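Local coordinates for protein LipS lipolytic enzyme (PDB 4FBL) that hydrolyses lipid esters as a thermostable lipase of the alpha/beta hydrolase fold, at the interface of chains A and B. Residues are numbered along the deposited sequence; one frame, centred on the assembly and turned at random. Chains: chain A/B, LipS lipolytic enzyme.

Two copies of the same lipase meet here around a two-fold axis, and helix 200-213 runs through both patches. Contact 2 sits at the middle, where the side chains of A:Thr205 and B:Thr205 face each other. Contact 1 lies off the axis, where the last turn of the A helix meets helix 160-166 of chain B; its twin lies opposite. The C-alpha centres of contact 1 and contact 2 are about 13 Å apart. Isoleucine 204 serves both, as B:Ile204 in contact 1 and A:Ile204 in contact 2, so polar centre and apolar flank share one helix. The dimer may not be the form in solution.

Contact 1: the interface of chains A and B. Residues chain A 212-213; chain B 158-160, 162-163, 204.
A:Met212 and B:Ala163 meet through their beta-carbons, CB to CB at 3.6 Å, and this pair shows how a flexible thioether can knit a helix end to a neighbouring subunit. A:Met212 belongs to the last turn of helix 200-213 and hides 94 Å² of its surface against chain B, far more than any other residue in the patch. Its partners come from the loop and first turn of helix 160-166 and from the B copy of helix 200-213.

Apolar contacts are made at the two ends of the side chain, CB and CE. With CG anti to the backbone N (chi1 -162°) and CG to SD extended, the chain reaches over the start of helix 160-166; the bend at chi3 (-58°) then turns the methyl group CE toward B:Ile204. These two side chains approach tip to tip, CE lying 3.8 Å from the B:Ile204 CG1 and a little farther from its CG2 branch. At the base of the methionine, A:Leu213 adds a lighter touch, its branch carbon CG resting 3.9 Å from B:Ala163 CB.

Polar groups of the backbone line the other side of the thioether. The sulfur SD of A:Met212 stands 3.4 Å from the carbonyl O of B:Ser159, while the amide N of the same residue is at best a weak donor to it at 3.6 Å. Cut back to an alanine, position A:Met212 would probably leave B:Ile204 without its methyl partner and open a gap beside the B:Ser159 backbone. B:Pro160 packs its ring against the A:Met212 backbone carbonyl, CG to O at 3.5 Å.

Within chain B, the hydroxyl of B:Ser159 caps the helix that receives the methionine: its OG accepts a hydrogen bond from the amide N of B:Leu162 at 3.1 Å, with 161° at the hydrogen.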
loop_
_atom_site.group_PDB
_atom_site.type_symbol
_atom_site.label_atom_id
_atom_site.label_comp_id
_atom_site.label_asym_id
_atom_site.label_seq_id
_atom_site.Cartn_x
_atom_site.Cartn_y
_atom_site.Cartn_z
ATOM N N MET A 212 -4.473 -0.219 -7.756
ATOM C CA MET A 212 -3.771 0.627 -8.763
ATOM C C MET A 212 -3.678 -0.164 -10.072
ATOM O O MET A 212 -3.475 0.430 -11.180
ATOM C CB MET A 212 -2.346 0.935 -8.286
ATOM C CG MET A 212 -1.646 2.177 -9.041
ATOM S SD MET A 212 -0.009 2.598 -8.409
ATOM C CE MET A 212 -0.326 2.945 -6.639
ATOM N N LEU A 213 -3.810 -1.496 -9.966
ATOM C CA LEU A 213 -3.720 -2.353 -11.159
ATOM C C LEU A 213 -5.065 -2.522 -11.845
ATOM O O LEU A 213 -5.162 -3.030 -13.021
ATOM C CB LEU A 213 -3.129 -3.729 -10.813
ATOM C CG LEU A 213 -1.654 -3.954 -10.699
ATOM C CD1 LEU A 213 -1.312 -5.394 -10.188
ATOM C CD2 LEU A 213 -1.021 -3.651 -12.078
ATOM N N GLU B 158 -1.322 6.437 -8.747
ATOM C CA GLU B 158 -2.341 6.222 -9.777
ATOM C C GLU B 158 -1.741 5.849 -11.099
ATOM O O GLU B 158 -2.104 6.442 -12.078
ATOM C CB GLU B 158 -3.230 7.475 -9.959
ATOM C CG GLU B 158 -4.542 7.296 -9.236
ATOM C CD GLU B 158 -5.095 8.596 -8.752
ATOM O OE1 GLU B 158 -4.740 9.642 -9.372
ATOM O OE2 GLU B 158 -5.914 8.555 -7.767
ATOM N N SER B 159 -0.769 4.948 -11.070
ATOM C CA SER B 159 -0.044 4.487 -12.216
ATOM C C SER B 159 -0.041 2.902 -12.338
ATOM O O SER B 159 0.682 2.171 -11.666
ATOM C CB SER B 159 1.364 5.040 -12.142
ATOM O OG SER B 159 2.150 4.293 -13.018
ATOM N N PRO B 160 -0.894 2.358 -13.219
ATOM C CA PRO B 160 -0.890 0.886 -13.452
ATOM C C PRO B 160 0.471 0.337 -13.815
ATOM O O PRO B 160 0.863 -0.726 -13.328
ATOM C CB PRO B 160 -1.904 0.714 -14.599
ATOM C CG PRO B 160 -2.981 1.894 -14.339
ATOM C CD PRO B 160 -2.013 3.071 -13.904
ATOM N N LEU B 162 3.435 1.475 -12.866
ATOM C CA LEU B 162 4.265 1.353 -11.639
ATOM C C LEU B 162 3.825 0.120 -10.794
ATOM O O LEU B 162 4.646 -0.684 -10.371
ATOM C CB LEU B 162 4.034 2.620 -10.786
ATOM C CG LEU B 162 4.988 2.804 -9.667
ATOM C CD1 LEU B 162 6.355 3.283 -10.144
ATOM C CD2 LEU B 162 4.242 3.775 -8.740
ATOM N N ALA B 163 2.509 0.033 -10.570
ATOM C CA ALA B 163 1.911 -1.049 -9.735
ATOM C C ALA B 163 2.322 -2.421 -10.342
ATOM O O ALA B 163 2.593 -3.381 -9.611
ATOM C CB ALA B 163 0.406 -0.832 -9.677
ATOM N N ILE B 204 4.696 2.514 -2.645
ATOM C CA ILE B 204 3.210 2.429 -2.713
ATOM C C ILE B 204 2.658 2.158 -1.263
ATOM O O ILE B 204 1.627 2.721 -0.885
ATOM C CB ILE B 204 2.782 1.239 -3.691
ATOM C CG1 ILE B 204 2.918 1.695 -5.169
ATOM C CG2 ILE B 204 1.325 0.903 -3.476
ATOM C CD1 ILE B 204 3.067 0.560 -6.219
#

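Contact 2: the interface of chains A and B. Residues chain A 101, 167, 201, 204-205; chain B 101, 167, 201, 205, 209.
A:Thr205 and B:Thr205 face each other close to the two-fold axis, a compact case of a self-complementary contact in which one residue is its own partner. Their hydroxyls form a hydrogen bond, OG1 to OG1 at 2.5 Å, with donor and acceptor not distinguished.

Each hydroxyl is also tied to its own helix. A:Thr205 OG1 donates to the backbone carbonyl O of A:Lys201, one turn earlier, at 2.8 Å, and B:Thr205 OG1 does the same to B:Lys201 O at 3.0 Å. Both donors stand above the carbonyl plane, 39° out of it in chain A and 46° in chain B. Since each hydroxyl has one hydrogen, the three bonds cannot all be fully made at once; the hydroxyls probably share or alternate the donor role. Keeping OG1 beside the backbone N (chi1 -61° in A:Thr205) lets it turn back to the carbonyl while still meeting its twin, and puts the methyl CG2, anti to the backbone N, against the rim of the partner's phenylalanine ring.

Apolar contacts flank this polar centre on either side. The ring of A:Phe167 presents its CZ edge to the methyl CG2 of B:Thr205, which lies in the ring plane at 3.8 Å. The methyl CB of B:Ala101 sits to one side of that plane, off the rim, 3.6 Å from A:Phe167 CZ. The exchanged arrangement, B:Phe167 against A:Thr205 and A:Ala101, is nearly the same, so the two rings bracket the threonine pair. Farther along the B helix, the CG2 branch of B:Val209 meets A:Phe167 CE2 and also A:Ile204 CG2, each at 4.0 Å; the valine and isoleucine side chains cross at about a right angle.

Paired hydroxyls between apolar flanks are thus likely to fix how the two copies of helix 200-213 lie against each other and, if the dimer persists in solution, would hold the two lipase subunits together at their symmetry axis.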
loop_
_atom_site.group_PDB
_atom_site.type_symbol
_atom_site.label_atom_id
_atom_site.label_comp_id
_atom_site.label_asym_id
_atom_site.label_seq_id
_atom_site.Cartn_x
_atom_site.Cartn_y
_atom_site.Cartn_z
ATOM N N ALA A 101 4.192 -9.693 1.891
ATOM C CA ALA A 101 3.511 -9.672 0.609
ATOM C C ALA A 101 4.356 -10.276 -0.548
ATOM O O ALA A 101 3.748 -10.791 -1.510
ATOM C CB ALA A 101 3.089 -8.278 0.274
ATOM N N PHE A 167 3.272 0.535 10.920
ATOM C CA PHE A 167 4.680 0.892 11.325
ATOM C C PHE A 167 4.814 1.540 12.739
ATOM O O PHE A 167 5.538 2.537 12.917
ATOM C CB PHE A 167 5.199 1.927 10.266
ATOM C CG PHE A 167 5.279 1.342 8.863
ATOM C CD1 PHE A 167 6.257 0.414 8.568
ATOM C CD2 PHE A 167 4.363 1.697 7.890
ATOM C CE1 PHE A 167 6.378 -0.199 7.231
ATOM C CE2 PHE A 167 4.413 1.093 6.604
ATOM C CZ PHE A 167 5.479 0.119 6.301
ATOM N N LYS A 201 1.175 -4.482 7.599
ATOM C CA LYS A 201 1.582 -3.615 6.494
ATOM C C LYS A 201 1.431 -4.346 5.126
ATOM O O LYS A 201 1.150 -3.694 4.125
ATOM C CB LYS A 201 3.054 -3.131 6.684
ATOM C CG LYS A 201 4.090 -4.257 6.828
ATOM C CD LYS A 201 5.400 -3.630 7.355
ATOM C CE LYS A 201 6.354 -4.575 8.037
ATOM N NZ LYS A 201 5.995 -4.788 9.498
ATOM N N ILE A 204 -2.117 -4.340 3.735
ATOM C CA ILE A 204 -2.450 -3.034 3.202
ATOM C C ILE A 204 -1.664 -2.874 1.840
ATOM O O ILE A 204 -2.228 -2.396 0.867
ATOM C CB ILE A 204 -2.053 -1.938 4.177
ATOM C CG1 ILE A 204 -2.935 -1.993 5.428
ATOM C CG2 ILE A 204 -2.008 -0.504 3.462
ATOM C CD1 ILE A 204 -2.502 -0.962 6.529
ATOM N N THR A 205 -0.426 -3.341 1.768
ATOM C CA THR A 205 0.279 -3.233 0.503
ATOM C C THR A 205 -0.360 -4.021 -0.672
ATOM O O THR A 205 -0.429 -3.534 -1.836
ATOM C CB THR A 205 1.738 -3.827 0.667
ATOM O OG1 THR A 205 2.433 -3.077 1.656
ATOM C CG2 THR A 205 2.549 -3.721 -0.616
ATOM N N ALA B 101 10.193 0.205 3.377
ATOM C CA ALA B 101 9.358 1.115 4.154
ATOM C C ALA B 101 9.552 1.007 5.682
ATOM O O ALA B 101 9.387 2.049 6.351
ATOM C CB ALA B 101 7.887 1.022 3.769
ATOM N N PHE B 167 5.344 -6.319 -7.714
ATOM C CA PHE B 167 5.654 -7.734 -7.404
ATOM C C PHE B 167 5.881 -8.627 -8.622
ATOM O O PHE B 167 5.467 -9.787 -8.625
ATOM C CB PHE B 167 4.518 -8.364 -6.571
ATOM C CG PHE B 167 4.364 -7.730 -5.218
ATOM C CD1 PHE B 167 5.268 -8.038 -4.213
ATOM C CD2 PHE B 167 3.382 -6.789 -4.989
ATOM C CE1 PHE B 167 5.183 -7.484 -2.980
ATOM C CE2 PHE B 167 3.282 -6.179 -3.714
ATOM C CZ PHE B 167 4.178 -6.527 -2.710
ATOM N N LYS B 201 7.626 -1.312 -4.353
ATOM C CA LYS B 201 6.518 -1.797 -3.497
ATOM C C LYS B 201 6.402 -0.918 -2.172
ATOM O O LYS B 201 5.296 -0.523 -1.749
ATOM C CB LYS B 201 6.692 -3.296 -3.213
ATOM C CG LYS B 201 7.788 -3.654 -2.269
ATOM C CD LYS B 201 7.986 -5.169 -2.023
ATOM C CE LYS B 201 8.495 -5.903 -3.281
ATOM N NZ LYS B 201 9.972 -5.686 -3.571
ATOM N N THR B 205 3.380 1.358 -0.492
ATOM C CA THR B 205 2.962 0.980 0.871
ATOM C C THR B 205 2.844 2.269 1.739
ATOM O O THR B 205 1.785 2.569 2.380
ATOM C CB THR B 205 3.975 -0.010 1.583
ATOM O OG1 THR B 205 4.015 -1.288 0.894
ATOM C CG2 THR B 205 3.526 -0.258 3.055
ATOM N N VAL B 209 -0.566 3.665 3.546
ATOM C CA VAL B 209 -0.684 3.754 4.996
ATOM C C VAL B 209 -1.025 5.206 5.346
ATOM O O VAL B 209 -1.961 5.468 6.118
ATOM C CB VAL B 209 0.550 3.224 5.735
ATOM C CG1 VAL B 209 0.482 3.615 7.278
ATOM C CG2 VAL B 209 0.645 1.667 5.536
#